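Local coordinates for DNA translocase coupling protein (Clostridium perfringens, PDB 6O1Y) that binds ATP through a P-loop and probably acts as an FtsK/SpoIIIE-type DNA translocase, this chain including its P-loop ATPase domain, at residues Gly325-Lys330 and Phe338-Phe343. Residues are numbered along the deposited sequence; the frame is centred on the assembly and turned at random.
Sequences GRFLFK and FQAFYF. With ATP (adenosine-5'-triphosphate), chain C.
Arg326 and Gln339 face each other as a non-hydrogen-bonded pair of an antiparallel beta hairpin, and their side chains cross at about a right angle. Arg326 bends at chi2 and chi3 (72° and 56°), which folds NE back to Gln339 OE1 at 3.1 Å. NE lies in the amide plane, on a lone pair of OE1; OE1 itself sits somewhat out of the guanidinium plane. The guanidinium stands almost perpendicular to that amide. Gln339 is gripped at both ends of its amide, as NE2 bonds to the carbonyl of Lys324. The guanidinium is fixed by NE and by NH2, which bonds to Pro95 O, with a weak further bond from NH1 to Gln337.

Phe327 and Phe338 form the adjoining hydrogen-bonded pair, with Phe327 N 2.9 Å from Phe338 O and Phe338 N 3.0 Å from Phe327 O. With CG between its own N and carbonyl carbon (chi1 89°), the Phe338 ring swings toward the partner strand, with Leu328 O at its edge. Phe338 CE1 reaches Phe327 CB at 3.5 Å, and Phe338 CD1 reaches Phe329 CB at 3.6 Å. Ala340 CB packs obliquely on the Phe327 ring, 3.8 Å from Phe327 CD1.

Ala340 N donates to Gly325 O at 2.8 Å, while Ala340 O takes a weak bond from adenine N6. The hairpin end thus helps hold the ATP base. Phe327 also touches the P-loop and, with Ala340, Ile145 of helix 142-155. Strand 296-299 flanks 326-331, and strand 111-116 flanks 334-340, within the mixed sheet.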
loop_
_atom_site.group_PDB
_atom_site.type_symbol
_atom_site.label_atom_id
_atom_site.label_comp_id
_atom_site.label_asym_id
_atom_site.label_seq_id
_atom_site.Cartn_x
_atom_site.Cartn_y
_atom_site.Cartn_z
ATOM N N GLY A 325 10.845 -2.192 -0.366
ATOM C CA GLY A 325 9.945 -1.745 0.689
ATOM C C GLY A 325 9.455 -0.330 0.509
ATOM O O GLY A 325 8.779 0.196 1.397
ATOM N N ARG A 326 9.801 0.304 -0.628
ATOM C CA ARG A 326 9.356 1.663 -0.925
ATOM C C ARG A 326 8.048 1.561 -1.697
ATOM O O ARG A 326 7.978 0.982 -2.800
ATOM C CB ARG A 326 10.426 2.471 -1.675
ATOM C CG ARG A 326 10.166 3.964 -1.803
ATOM C CD ARG A 326 10.336 4.756 -0.511
ATOM N NE ARG A 326 11.637 4.631 0.169
ATOM C CZ ARG A 326 12.744 5.283 -0.169
ATOM N NH1 ARG A 326 12.778 6.029 -1.266
ATOM N NH2 ARG A 326 13.847 5.137 0.544
ATOM N N PHE A 327 6.990 2.072 -1.049
ATOM C CA PHE A 327 5.618 2.068 -1.528
ATOM C C PHE A 327 5.045 3.450 -1.683
ATOM O O PHE A 327 5.612 4.464 -1.272
ATOM C CB PHE A 327 4.728 1.267 -0.551
ATOM C CG PHE A 327 4.875 -0.222 -0.677
ATOM C CD1 PHE A 327 5.803 -0.908 0.083
ATOM C CD2 PHE A 327 4.113 -0.933 -1.585
ATOM C CE1 PHE A 327 5.973 -2.282 -0.065
ATOM C CE2 PHE A 327 4.292 -2.304 -1.744
ATOM C CZ PHE A 327 5.229 -2.969 -0.985
ATOM N N LEU A 328 3.885 3.460 -2.281
ATOM C CA LEU A 328 3.054 4.619 -2.414
ATOM C C LEU A 328 1.871 4.355 -1.500
ATOM O O LEU A 328 1.512 3.195 -1.244
ATOM C CB LEU A 328 2.600 4.799 -3.864
ATOM C CG LEU A 328 3.589 5.502 -4.746
ATOM C CD1 LEU A 328 3.041 5.649 -6.094
ATOM C CD2 LEU A 328 3.925 6.886 -4.209
ATOM N N PHE A 329 1.279 5.431 -1.001
ATOM C CA PHE A 329 0.153 5.378 -0.092
ATOM C C PHE A 329 -0.912 6.364 -0.533
ATOM O O PHE A 329 -0.642 7.554 -0.617
ATOM C CB PHE A 329 0.642 5.692 1.339
ATOM C CG PHE A 329 -0.443 5.675 2.385
ATOM C CD1 PHE A 329 -0.856 4.480 2.960
ATOM C CD2 PHE A 329 -1.067 6.851 2.782
ATOM C CE1 PHE A 329 -1.876 4.461 3.909
ATOM C CE2 PHE A 329 -2.075 6.831 3.744
ATOM C CZ PHE A 329 -2.478 5.636 4.293
ATOM N N LYS A 330 -2.124 5.885 -0.786
ATOM C CA LYS A 330 -3.227 6.753 -1.151
ATOM C C LYS A 330 -4.373 6.560 -0.187
ATOM O O LYS A 330 -4.693 5.428 0.173
ATOM C CB LYS A 330 -3.697 6.482 -2.579
ATOM C CG LYS A 330 -4.466 7.671 -3.162
ATOM C CD LYS A 330 -5.287 7.339 -4.386
ATOM C CE LYS A 330 -5.774 8.610 -5.022
ATOM N NZ LYS A 330 -6.982 8.372 -5.848
ATOM N N PHE A 338 6.115 6.390 0.918
ATOM C CA PHE A 338 6.566 5.891 2.223
ATOM C C PHE A 338 7.405 4.640 2.156
ATOM O O PHE A 338 7.215 3.811 1.269
ATOM C CB PHE A 338 5.372 5.672 3.180
ATOM C CG PHE A 338 4.705 4.311 3.138
ATOM C CD1 PHE A 338 3.748 4.020 2.180
ATOM C CD2 PHE A 338 5.011 3.338 4.083
ATOM C CE1 PHE A 338 3.094 2.781 2.175
ATOM C CE2 PHE A 338 4.381 2.089 4.055
ATOM C CZ PHE A 338 3.436 1.812 3.090
ATOM N N GLN A 339 8.270 4.468 3.155
ATOM C CA GLN A 339 9.102 3.280 3.295
ATOM C C GLN A 339 8.428 2.357 4.308
ATOM O O GLN A 339 8.388 2.658 5.508
ATOM C CB GLN A 339 10.560 3.644 3.707
ATOM C CG GLN A 339 11.498 2.451 4.033
ATOM C CD GLN A 339 11.804 1.506 2.875
ATOM O OE1 GLN A 339 11.794 1.873 1.682
ATOM N NE2 GLN A 339 12.105 0.255 3.216
ATOM N N ALA A 340 7.903 1.234 3.815
ATOM C CA ALA A 340 7.258 0.222 4.648
ATOM C C ALA A 340 8.265 -0.441 5.606
ATOM O O ALA A 340 9.381 -0.780 5.198
ATOM C CB ALA A 340 6.584 -0.830 3.773
ATOM N N PHE A 341 7.873 -0.594 6.887
ATOM C CA PHE A 341 8.684 -1.256 7.903
ATOM C C PHE A 341 8.938 -2.675 7.414
ATOM O O PHE A 341 8.081 -3.247 6.730
ATOM C CB PHE A 341 7.911 -1.362 9.241
ATOM C CG PHE A 341 7.511 -0.097 9.966
ATOM C CD1 PHE A 341 8.439 0.907 10.214
ATOM C CD2 PHE A 341 6.239 0.043 10.491
ATOM C CE1 PHE A 341 8.078 2.060 10.915
ATOM C CE2 PHE A 341 5.887 1.183 11.219
ATOM C CZ PHE A 341 6.809 2.186 11.428
ATOM N N TYR A 342 10.104 -3.244 7.735
ATOM C CA TYR A 342 10.364 -4.618 7.355
ATOM C C TYR A 342 9.979 -5.481 8.520
ATOM O O TYR A 342 10.566 -5.384 9.595
ATOM C CB TYR A 342 11.799 -4.872 6.856
ATOM C CG TYR A 342 12.051 -6.324 6.493
ATOM C CD1 TYR A 342 11.142 -7.041 5.721
ATOM C CD2 TYR A 342 13.196 -6.982 6.926
ATOM C CE1 TYR A 342 11.337 -8.390 5.438
ATOM C CE2 TYR A 342 13.421 -8.324 6.617
ATOM C CZ TYR A 342 12.481 -9.028 5.883
ATOM O OH TYR A 342 12.686 -10.355 5.594
ATOM N N PHE A 343 8.935 -6.269 8.319
ATOM C CA PHE A 343 8.388 -7.168 9.316
ATOM C C PHE A 343 8.878 -8.573 9.028
ATOM O O PHE A 343 8.381 -9.243 8.127
ATOM C CB PHE A 343 6.850 -7.092 9.337
ATOM C CG PHE A 343 6.251 -7.917 10.448
ATOM C CD1 PHE A 343 5.832 -9.224 10.218
ATOM C CD2 PHE A 343 6.163 -7.413 11.739
ATOM C CE1 PHE A 343 5.327 -10.003 11.254
ATOM C CE2 PHE A 343 5.644 -8.185 12.762
ATOM C CZ PHE A 343 5.233 -9.477 12.513
HETATM P PG ATP C . 3.611 -12.482 -1.054
HETATM O O1G ATP C . 4.314 -13.332 -0.030
HETATM O O2G ATP C . 2.129 -12.214 -0.675
HETATM O O3G ATP C . 3.629 -13.130 -2.456
HETATM P PB ATP C . 5.619 -10.453 -1.870
HETATM O O1B ATP C . 5.268 -9.262 -2.675
HETATM O O2B ATP C . 6.211 -11.535 -2.779
HETATM O O3B ATP C . 4.302 -11.046 -1.187
HETATM P PA ATP C . 7.230 -10.620 0.601
HETATM O O1A ATP C . 6.817 -12.036 0.762
HETATM O O2A ATP C . 6.513 -9.748 1.636
HETATM O O3A ATP C . 6.747 -10.062 -0.813
HETATM O "O5'" ATP C . 8.825 -10.494 0.865
HETATM C "C5'" ATP C . 9.747 -9.999 -0.127
HETATM C "C4'" ATP C . 11.138 -9.831 0.440
HETATM O "O4'" ATP C . 11.676 -8.552 0.024
HETATM C "C3'" ATP C . 11.297 -9.854 1.960
HETATM O "O3'" ATP C . 11.372 -11.176 2.483
HETATM C "C2'" ATP C . 12.585 -9.049 2.142
HETATM O "O2'" ATP C . 13.770 -9.793 1.865
HETATM C "C1'" ATP C . 12.361 -7.947 1.107
HETATM N N9 ATP C . 11.571 -6.823 1.615
HETATM C C8 ATP C . 10.211 -6.746 1.769
HETATM N N7 ATP C . 9.804 -5.670 2.403
HETATM C C5 ATP C . 10.978 -4.986 2.674
HETATM C C6 ATP C . 11.241 -3.793 3.381
HETATM N N6 ATP C . 10.293 -3.045 3.945
HETATM N N1 ATP C . 12.532 -3.409 3.514
HETATM C C2 ATP C . 13.489 -4.166 2.961
HETATM N N3 ATP C . 13.362 -5.309 2.276
HETATM C C4 ATP C . 12.073 -5.675 2.178
#